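Local structure of ornithine carbamoyltransferase (3GD5) at the interface of chains A and B. The protein catalyses the reversible transfer of the carbamoyl group from carbamoyl phosphate to L-ornithine, giving L-citrulline and phosphate in arginine biosynthesis. Coordinates in Å, arbitrary orientation; residue numbers count along the deposited sequence, not the author numbering. Chains: chain A/B, Ornithine carbamoyltransferase.

Contact 1: the interface of chains A and B. Residues chain A 78, 80, 103-104; chain B 60, 63-64, 67.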
loop_
_atom_site.group_PDB
_atom_site.type_symbol
_atom_site.label_atom_id
_atom_site.label_comp_id
_atom_site.label_asym_id
_atom_site.label_seq_id
_atom_site.Cartn_x
_atom_site.Cartn_y
_atom_site.Cartn_z
ATOM N N ILE A 78 -5.176 -25.565 11.011
ATOM C CA ILE A 78 -5.681 -24.194 10.926
ATOM C C ILE A 78 -4.520 -23.214 10.796
ATOM O O ILE A 78 -3.548 -23.282 11.555
ATOM C CB ILE A 78 -6.503 -23.786 12.166
ATOM C CG1 ILE A 78 -7.632 -24.790 12.400
ATOM C CG2 ILE A 78 -7.113 -22.395 11.951
ATOM C CD1 ILE A 78 -8.471 -24.483 13.617
ATOM N N LEU A 80 -3.088 -19.694 11.382
ATOM C CA LEU A 80 -3.346 -18.560 12.273
ATOM C C LEU A 80 -2.388 -17.388 12.034
ATOM O O LEU A 80 -1.574 -17.406 11.106
ATOM C CB LEU A 80 -3.230 -18.984 13.743
ATOM C CG LEU A 80 -4.027 -20.164 14.307
ATOM C CD1 LEU A 80 -5.484 -20.095 13.863
ATOM C CD2 LEU A 80 -3.396 -21.447 13.848
ATOM N N TYR A 103 -7.266 -23.794 22.238
ATOM C CA TYR A 103 -8.036 -24.212 21.066
ATOM C C TYR A 103 -7.442 -25.359 20.249
ATOM O O TYR A 103 -8.161 -26.280 19.858
ATOM C CB TYR A 103 -8.271 -23.029 20.113
ATOM C CG TYR A 103 -8.950 -21.810 20.706
ATOM C CD1 TYR A 103 -10.016 -21.930 21.610
ATOM C CD2 TYR A 103 -8.555 -20.526 20.323
ATOM C CE1 TYR A 103 -10.676 -20.790 22.112
ATOM C CE2 TYR A 103 -9.199 -19.389 20.815
ATOM C CZ TYR A 103 -10.259 -19.523 21.705
ATOM O OH TYR A 103 -10.903 -18.382 22.152
ATOM N N VAL A 104 -6.146 -25.296 19.964
ATOM C CA VAL A 104 -5.502 -26.334 19.172
ATOM C C VAL A 104 -4.620 -27.264 20.011
ATOM O O VAL A 104 -4.418 -27.039 21.201
ATOM C CB VAL A 104 -4.659 -25.714 18.015
ATOM C CG1 VAL A 104 -5.554 -24.858 17.123
ATOM C CG2 VAL A 104 -3.531 -24.883 18.568
ATOM N N THR B 60 -8.645 -13.326 13.942
ATOM C CA THR B 60 -8.057 -14.645 14.048
ATOM C C THR B 60 -8.567 -15.410 15.255
ATOM O O THR B 60 -8.777 -16.618 15.175
ATOM C CB THR B 60 -6.528 -14.554 14.083
ATOM O OG1 THR B 60 -6.062 -14.131 12.796
ATOM C CG2 THR B 60 -5.911 -15.903 14.412
ATOM N N ARG B 63 -11.942 -16.580 14.378
ATOM C CA ARG B 63 -11.896 -17.582 13.330
ATOM C C ARG B 63 -11.487 -18.942 13.888
ATOM O O ARG B 63 -12.101 -19.954 13.570
ATOM C CB ARG B 63 -10.932 -17.160 12.221
ATOM C CG ARG B 63 -10.876 -18.152 11.068
ATOM C CD ARG B 63 -10.262 -17.521 9.828
ATOM N NE ARG B 63 -8.876 -17.134 10.045
ATOM C CZ ARG B 63 -7.852 -17.977 9.993
ATOM N NH1 ARG B 63 -8.054 -19.263 9.727
ATOM N NH2 ARG B 63 -6.623 -17.532 10.211
ATOM N N VAL B 64 -10.470 -18.963 14.740
ATOM C CA VAL B 64 -10.019 -20.224 15.314
ATOM C C VAL B 64 -11.067 -20.892 16.219
ATOM O O VAL B 64 -11.273 -22.103 16.120
ATOM C CB VAL B 64 -8.696 -20.048 16.102
ATOM C CG1 VAL B 64 -8.847 -18.958 17.137
ATOM C CG2 VAL B 64 -8.309 -21.369 16.761
ATOM N N THR B 67 -13.799 -22.222 13.993
ATOM C CA THR B 67 -13.324 -23.340 13.199
ATOM C C THR B 67 -13.078 -24.622 14.000
ATOM O O THR B 67 -13.468 -25.707 13.560
ATOM C CB THR B 67 -12.082 -22.958 12.355
ATOM O OG1 THR B 67 -11.557 -24.140 11.733
ATOM C CG2 THR B 67 -11.028 -22.351 13.197
#
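A:Ile78 and A:Tyr103 pack against one side of B-chain helix 60-72, whose first turn carries part of the Ser-Thr-Arg-Thr-Arg carbamoyl phosphate motif of the carbamoyltransferases. This subunit contact of the homohexamer is largely apolar and tight at two places. At the first, the side chains of A:Ile78 and B:Thr67 meet tip to tip, with CD1 of A:Ile78 3.4 Å from the methyl CG2 of B:Thr67, closer than usual carbon packing. The hydroxyl OG1 of B:Thr67 also lies 3.6 Å from that CD1. With chi1 of 173°, B:Thr67 sets OG1 anti to its backbone N and CG2 between N and the carbonyl carbon, where it meets CD1 of A:Ile78. At the second, B:Val64 crosses A:Tyr103 at about a right angle and uses both branches. Its CG1 comes up to the CD2-CE2 side of the ring, tilted out of the ring plane, 3.6 Å from CD2 of A:Tyr103. Its CG2 sits by the ring's root, 3.7 Å from CB of A:Tyr103. Between them, CD1 of A:Leu80 reaches the branch point CB of B:Val64 at 3.9 Å.

Packing is looser around this core. The methyl CG2 of B:Thr60 is 4.1 Å from CB of A:Leu80. B:Arg63 and A:Ile78 run past each other in opposite directions, NH1 4.0 Å from CG2. A:Val104 is more distant, its CG1 4.5 Å from CG2 of B:Val64.

Contact 2: the interface of chains A and B. Residues chain A 91, 99; chain B 61, 273-274, 294.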
loop_
_atom_site.group_PDB
_atom_site.type_symbol
_atom_site.label_atom_id
_atom_site.label_comp_id
_atom_site.label_asym_id
_atom_site.label_seq_id
_atom_site.Cartn_x
_atom_site.Cartn_y
_atom_site.Cartn_z
ATOM N N GLU A 91 -0.745 -7.510 19.738
ATOM C CA GLU A 91 -0.996 -8.362 20.895
ATOM C C GLU A 91 0.258 -9.130 21.300
ATOM O O GLU A 91 0.920 -9.745 20.460
ATOM C CB GLU A 91 -2.125 -9.359 20.601
ATOM C CG GLU A 91 -2.522 -10.206 21.810
ATOM C CD GLU A 91 -3.697 -11.144 21.538
ATOM O OE1 GLU A 91 -3.615 -11.962 20.592
ATOM O OE2 GLU A 91 -4.703 -11.070 22.282
ATOM N N VAL A 99 -4.060 -18.320 24.585
ATOM C CA VAL A 99 -5.380 -18.529 24.004
ATOM C C VAL A 99 -5.330 -19.680 22.997
ATOM O O VAL A 99 -6.206 -20.548 22.984
ATOM C CB VAL A 99 -5.896 -17.238 23.307
ATOM C CG1 VAL A 99 -7.132 -17.536 22.481
ATOM C CG2 VAL A 99 -6.226 -16.183 24.357
ATOM N N ARG B 61 -8.782 -14.721 16.371
ATOM C CA ARG B 61 -9.270 -15.398 17.567
ATOM C C ARG B 61 -10.675 -15.935 17.329
ATOM O O ARG B 61 -11.007 -17.044 17.748
ATOM C CB ARG B 61 -9.284 -14.450 18.770
ATOM C CG ARG B 61 -10.308 -13.321 18.681
ATOM C CD ARG B 61 -10.434 -12.535 19.995
ATOM N NE ARG B 61 -9.180 -11.893 20.388
ATOM C CZ ARG B 61 -8.195 -12.510 21.029
ATOM N NH1 ARG B 61 -8.313 -13.790 21.360
ATOM N NH2 ARG B 61 -7.085 -11.852 21.328
ATOM N N LEU B 273 -10.962 -9.639 25.372
ATOM C CA LEU B 273 -9.725 -9.632 24.580
ATOM C C LEU B 273 -9.916 -9.032 23.176
ATOM O O LEU B 273 -11.017 -9.048 22.623
ATOM C CB LEU B 273 -9.161 -11.062 24.449
ATOM C CG LEU B 273 -8.779 -11.803 25.737
ATOM C CD1 LEU B 273 -8.287 -13.224 25.405
ATOM C CD2 LEU B 273 -7.691 -11.032 26.473
ATOM N N PRO B 274 -8.838 -8.482 22.585
ATOM C CA PRO B 274 -7.482 -8.387 23.135
ATOM C C PRO B 274 -7.433 -7.314 24.227
ATOM O O PRO B 274 -8.367 -6.529 24.378
ATOM C CB PRO B 274 -6.648 -8.011 21.916
ATOM C CG PRO B 274 -7.586 -7.094 21.174
ATOM C CD PRO B 274 -8.905 -7.856 21.248
ATOM N N TRP B 294 -8.500 -16.325 30.592
ATOM C CA TRP B 294 -8.132 -17.437 29.715
ATOM C C TRP B 294 -9.242 -18.495 29.630
ATOM O O TRP B 294 -9.504 -19.037 28.555
ATOM C CB TRP B 294 -6.815 -18.075 30.188
ATOM C CG TRP B 294 -5.732 -17.052 30.376
ATOM C CD1 TRP B 294 -4.954 -16.877 31.488
ATOM C CD2 TRP B 294 -5.383 -15.991 29.472
ATOM N NE1 TRP B 294 -4.153 -15.765 31.337
ATOM C CE2 TRP B 294 -4.397 -15.202 30.111
ATOM C CE3 TRP B 294 -5.813 -15.626 28.187
ATOM C CZ2 TRP B 294 -3.837 -14.068 29.510
ATOM C CZ3 TRP B 294 -5.256 -14.495 27.589
ATOM C CH2 TRP B 294 -4.280 -13.731 28.254
#
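The carboxylate of A:Glu91 meets the guanidinium of B:Arg61 in a salt bridge between subunits, beside the active-site segments of chain B. B:Arg61 belongs to the carbamoyl phosphate-binding Ser-Thr-Arg-Thr-Arg motif, while B:Leu273 and B:Pro274 belong to the His-Cys-Leu-Pro motif, their shared peptide bond being cis. The two charged groups are turned strongly against each other, their planes 79° apart, so they do not pair side by side. OE2 of A:Glu91 lies in the guanidinium plane, 2.7 Å from NH2 of B:Arg61. It continues the CZ-NH2 bond almost straight on, at about 165°, and therefore falls between the N-H directions; the link is a salt bridge without a hydrogen bond. The other oxygen, OE1 of A:Glu91, stays 3.5 Å from the same NH2. A:Glu91 gets there on an extended chain, with CG anti to the backbone N (chi1 -175°). One face of the guanidinium is covered by CB of B:Leu273, 3.8 Å above its centre, which would restrict tilting of the group toward that side. CB of B:Pro274 adds a contact 3.6 Å from OE2 of A:Glu91.

A:Val99, on helix 93-100, divides its branches. CG1 flanks the guanidinium, 4.1 Å from NH1 of B:Arg61, the two side chains crossing at about a right angle. CG2 is the branch that meets the apolar groups, where A:Val99 and B:Leu273 run past each other in opposite directions, CG2 and CD1 being 3.8 Å apart. The same CG2 of A:Val99 lies beside the outer CE3-CZ3 bond of the B:Trp294 indole, 3.8 Å from CZ3.

The C-alpha centres of contact 1 and contact 2 lie about 12 Å apart, and helix 60-72 of chain B serves both. B:Thr60, B:Arg63, B:Val64 and B:Thr67 face contact 1, whereas B:Arg61 serves contact 2. On chain A, strand 76-79, helix 93-100 and the adjoining loops supply the partners. The interface is not an exact two-fold, which is compatible with the cyclic trimers that build the OTCase homohexamer. Both contacts include residues assigned to carbamoyl phosphate binding, which suggests that subunit packing and the shape of that site are coupled.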